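Local coordinates for protein aromatic-amino-acid:2-oxoglutarate transaminase (PDB 6HND) that probably catalyses the reversible transfer of amino groups between aromatic amino acids and 2-oxoglutarate, using pyridoxal 5'-phosphate as its cofactor, at residues P46-F51 and S113-D118; L60-F65 and P106-H111; E187-S192 and V208-D213. All coordinates share one frame; numbering follows the deposited sequence.

Contact 1 (P46-F51 and S113-D118)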
loop_
_atom_site.group_PDB
_atom_site.type_symbol
_atom_site.label_atom_id
_atom_site.label_comp_id
_atom_site.label_asym_id
_atom_site.label_seq_id
_atom_site.Cartn_x
_atom_site.Cartn_y
_atom_site.Cartn_z
ATOM N N PRO B 46 17.688 9.112 4.441
ATOM C CA PRO B 46 18.521 9.138 5.623
ATOM C C PRO B 46 19.450 7.938 5.480
ATOM O O PRO B 46 18.991 6.864 5.113
ATOM C CB PRO B 46 17.569 9.033 6.805
ATOM C CG PRO B 46 16.199 9.177 6.190
ATOM C CD PRO B 46 16.306 8.752 4.746
ATOM N N ASN B 47 20.730 8.161 5.759
ATOM C CA ASN B 47 21.725 7.084 5.990
ATOM C C ASN B 47 21.157 6.049 6.968
ATOM O O ASN B 47 20.518 6.468 7.920
ATOM C CB ASN B 47 23.024 7.653 6.546
ATOM C CG ASN B 47 24.121 6.618 6.523
ATOM O OD1 ASN B 47 24.244 5.821 7.465
ATOM N ND2 ASN B 47 24.890 6.610 5.442
ATOM N N HIS B 48 21.429 4.755 6.766
ATOM C CA HIS B 48 20.935 3.653 7.635
ATOM C C HIS B 48 21.343 3.863 9.103
ATOM O O HIS B 48 20.674 3.276 9.956
ATOM C CB HIS B 48 21.362 2.276 7.104
ATOM C CG HIS B 48 22.830 2.040 7.148
ATOM N ND1 HIS B 48 23.472 1.605 8.299
ATOM C CD2 HIS B 48 23.782 2.197 6.199
ATOM C CE1 HIS B 48 24.762 1.524 8.057
ATOM N NE2 HIS B 48 24.977 1.873 6.766
ATOM N N GLY B 49 22.382 4.656 9.403
ATOM C CA GLY B 49 22.807 4.936 10.795
ATOM C C GLY B 49 21.698 5.585 11.636
ATOM O O GLY B 49 21.723 5.450 12.883
ATOM N N PHE B 50 20.770 6.284 10.985
ATOM C CA PHE B 50 19.612 6.936 11.620
ATOM C C PHE B 50 18.532 5.933 12.043
ATOM O O PHE B 50 17.666 6.319 12.824
ATOM C CB PHE B 50 19.005 7.940 10.642
ATOM C CG PHE B 50 19.822 9.193 10.453
ATOM C CD1 PHE B 50 20.013 10.074 11.506
ATOM C CD2 PHE B 50 20.411 9.480 9.237
ATOM C CE1 PHE B 50 20.761 11.234 11.344
ATOM C CE2 PHE B 50 21.161 10.634 9.075
ATOM C CZ PHE B 50 21.335 11.512 10.124
ATOM N N PHE B 51 18.529 4.705 11.531
ATOM C CA PHE B 51 17.410 3.750 11.759
ATOM C C PHE B 51 17.481 3.211 13.187
ATOM O O PHE B 51 18.535 2.736 13.614
ATOM C CB PHE B 51 17.456 2.588 10.771
ATOM C CG PHE B 51 17.449 2.945 9.314
ATOM C CD1 PHE B 51 17.014 4.186 8.870
ATOM C CD2 PHE B 51 17.854 2.009 8.379
ATOM C CE1 PHE B 51 16.995 4.479 7.519
ATOM C CE2 PHE B 51 17.820 2.302 7.025
ATOM C CZ PHE B 51 17.386 3.530 6.594
ATOM N N SER B 113 20.268 -9.094 10.029
ATOM C CA SER B 113 21.363 -8.159 10.414
ATOM C C SER B 113 21.271 -6.865 9.587
ATOM O O SER B 113 20.613 -6.859 8.502
ATOM C CB SER B 113 22.711 -8.848 10.258
ATOM O OG SER B 113 22.876 -9.361 8.936
ATOM N N ARG B 114 21.945 -5.819 10.052
ATOM C CA ARG B 114 22.058 -4.531 9.334
ATOM C C ARG B 114 22.593 -4.793 7.928
ATOM O O ARG B 114 22.039 -4.200 6.975
ATOM C CB ARG B 114 22.931 -3.545 10.111
ATOM C CG ARG B 114 22.982 -2.149 9.505
ATOM C CD ARG B 114 23.893 -1.239 10.314
ATOM N NE ARG B 114 23.312 -0.922 11.620
ATOM C CZ ARG B 114 22.436 0.053 11.870
ATOM N NH1 ARG B 114 22.038 0.876 10.914
ATOM N NH2 ARG B 114 21.968 0.218 13.096
ATOM N N HIS B 115 23.586 -5.675 7.785
ATOM C CA HIS B 115 24.335 -5.873 6.511
ATOM C C HIS B 115 24.417 -7.353 6.167
ATOM O O HIS B 115 24.670 -8.144 7.086
ATOM C CB HIS B 115 25.767 -5.303 6.576
ATOM C CG HIS B 115 25.820 -3.839 6.861
ATOM N ND1 HIS B 115 25.499 -2.892 5.911
ATOM C CD2 HIS B 115 26.153 -3.160 7.986
ATOM C CE1 HIS B 115 25.671 -1.695 6.430
ATOM N NE2 HIS B 115 26.044 -1.825 7.704
ATOM N N THR B 116 24.271 -7.675 4.878
ATOM C CA THR B 116 24.481 -9.034 4.328
ATOM C C THR B 116 25.144 -8.918 2.957
ATOM O O THR B 116 24.938 -7.884 2.299
ATOM C CB THR B 116 23.148 -9.778 4.240
ATOM O OG1 THR B 116 23.450 -11.169 4.154
ATOM C CG2 THR B 116 22.316 -9.342 3.052
ATOM N N THR B 117 25.880 -9.953 2.542
ATOM C CA THR B 117 26.405 -10.128 1.152
ATOM C C THR B 117 25.759 -11.362 0.500
ATOM O O THR B 117 26.179 -11.739 -0.615
ATOM C CB THR B 117 27.936 -10.237 1.186
ATOM O OG1 THR B 117 28.269 -11.307 2.072
ATOM C CG2 THR B 117 28.603 -8.966 1.672
ATOM N N ASP B 118 24.799 -12.001 1.173
ATOM C CA ASP B 118 24.062 -13.142 0.584
ATOM C C ASP B 118 23.033 -12.570 -0.388
ATOM O O ASP B 118 22.093 -11.916 0.047
ATOM C CB ASP B 118 23.421 -14.008 1.663
ATOM C CG ASP B 118 22.716 -15.226 1.092
ATOM O OD1 ASP B 118 22.371 -15.197 -0.099
ATOM O OD2 ASP B 118 22.524 -16.196 1.839
HETATM O O HOH W 1 21.196 2.855 13.271
#

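Contact 2 (L60-F65 and P106-H111)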
loop_
_atom_site.group_PDB
_atom_site.type_symbol
_atom_site.label_atom_id
_atom_site.label_comp_id
_atom_site.label_asym_id
_atom_site.label_seq_id
_atom_site.Cartn_x
_atom_site.Cartn_y
_atom_site.Cartn_z
ATOM N N LEU B 60 10.098 -18.817 14.923
ATOM C CA LEU B 60 9.129 -19.520 14.052
ATOM C C LEU B 60 8.589 -20.781 14.728
ATOM O O LEU B 60 9.151 -21.243 15.739
ATOM C CB LEU B 60 9.819 -19.877 12.740
ATOM C CG LEU B 60 10.464 -18.706 12.007
ATOM C CD1 LEU B 60 11.389 -19.238 10.939
ATOM C CD2 LEU B 60 9.408 -17.782 11.388
ATOM N N VAL B 61 7.503 -21.287 14.170
ATOM C CA VAL B 61 6.957 -22.637 14.466
ATOM C C VAL B 61 7.462 -23.546 13.355
ATOM O O VAL B 61 7.837 -23.014 12.300
ATOM C CB VAL B 61 5.421 -22.613 14.578
ATOM C CG1 VAL B 61 4.996 -21.678 15.690
ATOM C CG2 VAL B 61 4.725 -22.237 13.269
ATOM N N ASP B 62 7.516 -24.851 13.613
ATOM C CA ASP B 62 7.939 -25.884 12.629
ATOM C C ASP B 62 6.712 -26.408 11.885
ATOM O O ASP B 62 6.861 -26.850 10.726
ATOM C CB ASP B 62 8.700 -26.999 13.333
ATOM C CG ASP B 62 9.949 -26.453 13.973
ATOM O OD1 ASP B 62 10.760 -25.847 13.237
ATOM O OD2 ASP B 62 10.055 -26.581 15.190
ATOM N N TYR B 63 5.546 -26.348 12.522
ATOM C CA TYR B 63 4.276 -26.848 11.948
ATOM C C TYR B 63 3.156 -25.986 12.509
ATOM O O TYR B 63 3.254 -25.461 13.631
ATOM C CB TYR B 63 4.109 -28.357 12.212
ATOM C CG TYR B 63 4.222 -28.763 13.662
ATOM C CD1 TYR B 63 3.113 -28.755 14.496
ATOM C CD2 TYR B 63 5.438 -29.152 14.212
ATOM C CE1 TYR B 63 3.212 -29.088 15.837
ATOM C CE2 TYR B 63 5.551 -29.503 15.550
ATOM C CZ TYR B 63 4.434 -29.461 16.367
ATOM O OH TYR B 63 4.530 -29.787 17.694
ATOM N N PRO B 64 2.070 -25.799 11.732
ATOM C CA PRO B 64 0.907 -25.065 12.217
ATOM C C PRO B 64 0.437 -25.635 13.556
ATOM O O PRO B 64 0.394 -26.844 13.682
ATOM C CB PRO B 64 -0.178 -25.263 11.137
ATOM C CG PRO B 64 0.568 -25.742 9.892
ATOM C CD PRO B 64 1.929 -26.247 10.339
ATOM N N PHE B 65 0.056 -24.749 14.485
ATOM C CA PHE B 65 -0.516 -25.067 15.823
ATOM C C PHE B 65 0.543 -25.638 16.774
ATOM O O PHE B 65 0.126 -26.066 17.836
ATOM C CB PHE B 65 -1.731 -25.992 15.679
ATOM C CG PHE B 65 -2.815 -25.310 14.890
ATOM C CD1 PHE B 65 -3.712 -24.454 15.513
ATOM C CD2 PHE B 65 -2.875 -25.437 13.515
ATOM C CE1 PHE B 65 -4.673 -23.778 14.774
ATOM C CE2 PHE B 65 -3.833 -24.754 12.782
ATOM C CZ PHE B 65 -4.718 -23.918 13.406
ATOM N N PRO B 106 15.921 -27.143 19.601
ATOM C CA PRO B 106 15.852 -25.679 19.635
ATOM C C PRO B 106 14.771 -25.121 18.682
ATOM O O PRO B 106 14.496 -25.704 17.639
ATOM C CB PRO B 106 17.264 -25.231 19.216
ATOM C CG PRO B 106 18.154 -26.417 19.546
ATOM C CD PRO B 106 17.282 -27.640 19.345
ATOM N N GLN B 107 14.147 -24.011 19.077
ATOM C CA GLN B 107 13.176 -23.278 18.238
ATOM C C GLN B 107 13.910 -22.730 17.005
ATOM O O GLN B 107 15.084 -22.316 17.121
ATOM C CB GLN B 107 12.516 -22.161 19.043
ATOM C CG GLN B 107 11.415 -21.469 18.267
ATOM C CD GLN B 107 10.797 -20.310 18.999
ATOM O OE1 GLN B 107 11.311 -19.831 20.011
ATOM N NE2 GLN B 107 9.677 -19.853 18.466
ATOM N N SER B 108 13.248 -22.783 15.855
ATOM C CA SER B 108 13.737 -22.199 14.584
ATOM C C SER B 108 13.668 -20.682 14.716
ATOM O O SER B 108 12.636 -20.161 15.184
ATOM C CB SER B 108 12.942 -22.675 13.419
ATOM O OG SER B 108 13.178 -24.052 13.186
ATOM N N THR B 109 14.767 -20.013 14.388
ATOM C CA THR B 109 14.877 -18.539 14.443
ATOM C C THR B 109 15.689 -18.060 13.235
ATOM O O THR B 109 16.647 -18.730 12.822
ATOM C CB THR B 109 15.391 -18.108 15.825
ATOM O OG1 THR B 109 15.506 -16.680 15.801
ATOM C CG2 THR B 109 16.697 -18.774 16.198
ATOM N N VAL B 110 15.282 -16.951 12.654
ATOM C CA VAL B 110 16.056 -16.257 11.588
ATOM C C VAL B 110 16.539 -14.919 12.168
ATOM O O VAL B 110 15.736 -14.182 12.769
ATOM C CB VAL B 110 15.184 -16.103 10.333
ATOM C CG1 VAL B 110 15.876 -15.342 9.212
ATOM C CG2 VAL B 110 14.721 -17.464 9.847
ATOM N N HIS B 111 17.818 -14.631 12.017
ATOM C CA HIS B 111 18.429 -13.343 12.425
ATOM C C HIS B 111 18.589 -12.458 11.184
ATOM O O HIS B 111 19.204 -12.898 10.176
ATOM C CB HIS B 111 19.761 -13.593 13.144
ATOM C CG HIS B 111 20.399 -12.342 13.616
ATOM N ND1 HIS B 111 20.043 -11.770 14.812
ATOM C CD2 HIS B 111 21.315 -11.527 13.035
ATOM C CE1 HIS B 111 20.741 -10.654 14.985
ATOM N NE2 HIS B 111 21.532 -10.480 13.897
#

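Contact 3 (E187-S192 and V208-D213). With K (potassium ion), chain G; PLP (pyridoxal-5'-phosphate), chain E.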
loop_
_atom_site.group_PDB
_atom_site.type_symbol
_atom_site.label_atom_id
_atom_site.label_comp_id
_atom_site.label_asym_id
_atom_site.label_seq_id
_atom_site.Cartn_x
_atom_site.Cartn_y
_atom_site.Cartn_z
ATOM N N GLU B 187 -17.647 -14.028 -12.475
ATOM C CA GLU B 187 -18.423 -15.149 -11.862
ATOM C C GLU B 187 -19.563 -14.561 -11.022
ATOM O O GLU B 187 -19.290 -13.693 -10.209
ATOM C CB GLU B 187 -17.489 -16.076 -11.082
ATOM C CG GLU B 187 -16.506 -16.801 -11.987
ATOM C CD GLU B 187 -15.257 -17.365 -11.348
ATOM O OE1 GLU B 187 -14.820 -16.799 -10.324
ATOM O OE2 GLU B 187 -14.660 -18.302 -11.936
ATOM N N GLU B 188 -20.790 -15.044 -11.235
ATOM C CA GLU B 188 -22.044 -14.456 -10.697
ATOM C C GLU B 188 -21.996 -14.428 -9.169
ATOM O O GLU B 188 -22.608 -13.515 -8.627
ATOM C CB GLU B 188 -23.287 -15.202 -11.169
ATOM C CG GLU B 188 -23.438 -16.621 -10.639
ATOM C CD GLU B 188 -24.758 -17.264 -11.065
ATOM O OE1 GLU B 188 -25.768 -16.507 -11.184
ATOM O OE2 GLU B 188 -24.788 -18.531 -11.276
ATOM N N PHE B 189 -21.332 -15.404 -8.531
ATOM C CA PHE B 189 -20.909 -15.330 -7.104
ATOM C C PHE B 189 -19.396 -15.177 -7.115
ATOM O O PHE B 189 -18.716 -15.991 -7.818
ATOM C CB PHE B 189 -21.349 -16.542 -6.278
ATOM C CG PHE B 189 -22.835 -16.772 -6.354
ATOM C CD1 PHE B 189 -23.702 -16.086 -5.522
ATOM C CD2 PHE B 189 -23.363 -17.648 -7.289
ATOM C CE1 PHE B 189 -25.068 -16.261 -5.620
ATOM C CE2 PHE B 189 -24.735 -17.808 -7.394
ATOM C CZ PHE B 189 -25.582 -17.106 -6.571
ATOM N N THR B 190 -18.900 -14.164 -6.409
ATOM C CA THR B 190 -17.490 -13.748 -6.530
ATOM C C THR B 190 -16.972 -13.169 -5.204
ATOM O O THR B 190 -17.737 -13.081 -4.197
ATOM C CB THR B 190 -17.347 -12.772 -7.706
ATOM O OG1 THR B 190 -15.969 -12.642 -8.069
ATOM C CG2 THR B 190 -17.891 -11.397 -7.400
ATOM N N PHE B 191 -15.685 -12.841 -5.213
ATOM C CA PHE B 191 -15.005 -11.971 -4.234
ATOM C C PHE B 191 -15.482 -10.538 -4.489
ATOM O O PHE B 191 -14.901 -9.826 -5.321
ATOM C CB PHE B 191 -13.497 -12.203 -4.337
ATOM C CG PHE B 191 -12.693 -11.433 -3.329
ATOM C CD1 PHE B 191 -12.834 -11.700 -1.983
ATOM C CD2 PHE B 191 -11.819 -10.436 -3.728
ATOM C CE1 PHE B 191 -12.108 -10.977 -1.053
ATOM C CE2 PHE B 191 -11.093 -9.717 -2.792
ATOM C CZ PHE B 191 -11.237 -9.996 -1.455
ATOM N N SER B 192 -16.555 -10.171 -3.790
ATOM C CA SER B 192 -17.251 -8.848 -3.784
ATOM C C SER B 192 -16.298 -7.658 -3.903
ATOM O O SER B 192 -16.571 -6.744 -4.667
ATOM C CB SER B 192 -18.116 -8.702 -2.545
ATOM O OG SER B 192 -19.259 -9.529 -2.662
ATOM N N VAL B 208 -21.425 -14.113 -14.931
ATOM C CA VAL B 208 -21.264 -15.395 -15.675
ATOM C C VAL B 208 -21.811 -16.498 -14.764
ATOM O O VAL B 208 -21.241 -16.691 -13.659
ATOM C CB VAL B 208 -19.783 -15.634 -16.048
ATOM C CG1 VAL B 208 -19.520 -17.073 -16.452
ATOM C CG2 VAL B 208 -19.290 -14.692 -17.147
ATOM N N LYS B 209 -22.859 -17.194 -15.197
ATOM C CA LYS B 209 -23.581 -18.194 -14.364
ATOM C C LYS B 209 -22.620 -19.298 -13.911
ATOM O O LYS B 209 -21.725 -19.693 -14.659
ATOM C CB LYS B 209 -24.761 -18.836 -15.102
ATOM C CG LYS B 209 -25.841 -17.871 -15.565
ATOM C CD LYS B 209 -27.147 -18.543 -15.963
ATOM C CE LYS B 209 -28.085 -17.609 -16.714
ATOM N NZ LYS B 209 -29.404 -18.251 -16.919
ATOM N N ILE B 210 -22.809 -19.751 -12.681
ATOM C CA ILE B 210 -22.072 -20.896 -12.101
ATOM C C ILE B 210 -23.001 -22.094 -12.133
ATOM O O ILE B 210 -24.177 -21.952 -11.784
ATOM C CB ILE B 210 -21.605 -20.561 -10.683
ATOM C CG1 ILE B 210 -20.357 -19.676 -10.737
ATOM C CG2 ILE B 210 -21.382 -21.837 -9.887
ATOM C CD1 ILE B 210 -20.025 -19.069 -9.415
ATOM N N ASN B 211 -22.478 -23.229 -12.583
ATOM C CA ASN B 211 -23.184 -24.530 -12.533
ATOM C C ASN B 211 -22.978 -25.085 -11.107
ATOM O O ASN B 211 -21.821 -25.178 -10.687
ATOM C CB ASN B 211 -22.674 -25.397 -13.683
ATOM C CG ASN B 211 -23.030 -26.862 -13.538
ATOM O OD1 ASN B 211 -24.059 -27.187 -12.963
ATOM N ND2 ASN B 211 -22.184 -27.745 -14.053
ATOM N N PHE B 212 -24.053 -25.484 -10.414
ATOM C CA PHE B 212 -24.047 -25.952 -9.003
ATOM C C PHE B 212 -24.177 -27.478 -8.880
ATOM O O PHE B 212 -24.275 -27.947 -7.735
ATOM C CB PHE B 212 -25.144 -25.222 -8.227
ATOM C CG PHE B 212 -24.721 -23.843 -7.788
ATOM C CD1 PHE B 212 -24.918 -22.737 -8.609
ATOM C CD2 PHE B 212 -24.073 -23.659 -6.578
ATOM C CE1 PHE B 212 -24.524 -21.474 -8.193
ATOM C CE2 PHE B 212 -23.649 -22.401 -6.186
ATOM C CZ PHE B 212 -23.873 -21.311 -6.995
ATOM N N ASP B 213 -24.074 -28.236 -9.980
ATOM C CA ASP B 213 -23.913 -29.722 -9.934
ATOM C C ASP B 213 -22.670 -30.114 -9.111
ATOM O O ASP B 213 -21.670 -29.339 -9.076
ATOM C CB ASP B 213 -23.764 -30.322 -11.332
ATOM C CG ASP B 213 -24.976 -30.205 -12.251
ATOM O OD1 ASP B 213 -26.074 -29.816 -11.760
ATOM O OD2 ASP B 213 -24.805 -30.498 -13.479
HETATM K K K G . -22.791 -32.105 -14.448
HETATM N N1 PLP E . -9.518 -13.076 -3.662
HETATM C C2 PLP E . -10.072 -14.135 -3.085
HETATM C C2A PLP E . -10.795 -15.089 -3.972
HETATM C C3 PLP E . -9.940 -14.354 -1.686
HETATM O O3 PLP E . -10.518 -15.459 -1.125
HETATM C C4 PLP E . -9.224 -13.417 -0.896
HETATM C C4A PLP E . -9.003 -13.696 0.543
HETATM C C5 PLP E . -8.639 -12.313 -1.552
HETATM C C6 PLP E . -8.834 -12.190 -2.907
HETATM C C5A PLP E . -7.937 -11.197 -0.823
HETATM O O4P PLP E . -6.599 -11.506 -0.350
HETATM P P PLP E . -5.706 -10.345 0.345
HETATM O O1P PLP E . -6.022 -9.044 -0.381
HETATM O O2P PLP E . -4.298 -10.904 0.152
HETATM O O3P PLP E . -6.118 -10.291 1.780
#

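Contact 1 (P46-F51 and S113-D118)
R114 lays its CD methylene against the ND1-CE1 side of the H48 imidazole, with CD 3.5 Å from H48 ND1, and then grips the same residue with its guanidinium. The arginine chain runs straight out to CD and bends there (chi3 -70°), which turns NE out of line. Its NH1 has two acceptors in one residue. One is H48 ND1, 3.1 Å from NH1, which is approached in the plane of the imidazole; the other is the backbone H48 O, 2.9 Å from NH1. That oxygen is met from above its carbonyl plane, while F51 N reaches it from the opposite face, so H48 O takes two donors. A histidine accepting through ND1 is consistent with a neutral ring, which suits a partner that is probably positively charged.

The other amino group, R114 NH2, forms a salt bridge with D54 and also donates to a water 2.8 Å from it, which sits next to F51 O. Arginine suits the place because a single planar group can serve several acceptors at once.

With H115, H48 makes an offset edge-to-face pair: the CE1-NE2 edge of H115 meets the H48 ring near its CE1 and NE2, with ring planes at 88° and centroids 4.9 Å apart. The short 3-10 turn that carries H48 begins with an Asx turn, in which N47 OD1 accepts from G49 N at 2.9 Å.

H48 and H115 both rest on A125 of helix 124-127, and F51 reaches L128 and Q129 just beyond it. The contact therefore joins the loop leading into strand 53-60 to the loop leaving its antiparallel partner, strand 109-113, beside the second subunit, whose Y406 stacks on F50.

Contact 2 (L60-F65 and P106-H111)
L60 and S108 meet backbone to backbone, with L60 N 2.9 Å from S108 O in a nearly straight bond (167° at the hydrogen), and their side chains spread from this point in different directions. Q107 reaches alongside the leucine backbone. Its first torsion puts CG anti to the backbone N (chi1 -174°); from there the chain runs out extended, and Q107 NE2 lies 3.1 Å from L60 O. The bond is straight and lies in the plane of the glutamine amide, but the donor stands above the carbonyl plane of L60. A glutamine is long enough to do the work of a backbone N-H here, and its CG also lies 3.4 Å from L60 O.

The segments meet at one end of a two-stranded antiparallel arm, strands 53-60 and 109-113, whose regular pairing continues with V110 bonded to V58. At L60 the arm also pairs antiparallel with a strand of the second subunit, so the sheet runs on across the dimer interface.

L60 and V110 approach each other at an oblique angle, with L60 CD1 3.9 Å from V110 CG2. Branched apolar residues fit this side because helix 375-388 covers it: L60 lies on V384, and both side chains touch N388. Past the leucine the contact turns polar. Serine suits this spot because its short side chain holds a hydroxyl close to the backbone, beside a carboxylate. The end of D62 comes toward it, with D62 OD1 3.0 Å from S108 OG, although the serine proton has another acceptor within reach.

Contact 3 (E187-S192 and V208-D213)
E188 fastens its segment to I210 by a carboxylate-to-backbone bond, just where two neighbouring parallel strands end. Strands 183-187 and 204-208 belong to the seven-stranded mixed sheet of this pyridoxal-phosphate-dependent aminotransferase and are joined by helix 193-200 in a beta-alpha-beta crossover. The last sheet pair is E187 with V208, after which E188 N donates to V208 O at 3.0 Å.

The buried part is close-packed. E188 CG sits between its backbone N and carbonyl carbon (chi1 67°), and the extended chain beyond carries OE2 to 2.7 Å from I210 N. This bond is almost straight, 173° at the hydrogen, but reaches the oxygen from above the carboxylate plane. The other oxygen, OE1, takes a salt bridge from R485 and a hydrogen bond from S482, so the buried charge is probably well compensated. A glutamate serves both sides because its two oxygens face different partners. Alongside, F189 CE2 touches F212 CZ at 3.6 Å. The two flat rings, with planes at 82°, and I210 CD1 at the edge of F189 fill the space between the segments beside F488.

From here the first segment continues to the cofactor, where F191 lies face-on over the pyridine ring of pyridoxal phosphate, its CE2 3.4 Å from C6.

Toward solvent the packing thins out. K209 extends outward, only its CA and CB lying close to E188 OE2. N211 to D213 form an Asx turn, with N211 OD1 accepting from D213 N. Exposed D213, together with D215, binds a potassium ion, which lies 2.8 Å from D213 OD2.

From the N terminus the chain first enters contact 1 at 46-51, passes along strand 53-60 and reaches contact 2 at 60-65. An excursion, partly unmodelled, returns at 106-111 to close contact 2, and strand 109-113 then leads back to 113-118, closing contact 1. Contact 2 is thus nested inside the loop of contact 1, and the two hold opposite ends of one antiparallel arm, their centres 25 Å apart, both touching the second subunit. Contact 3 follows in series, closing a short loop around helix 193-200 at the edge of the large mixed sheet. It lies on the opposite side of the chain's centre from both, about 21 Å from contact 2 at the nearest atoms.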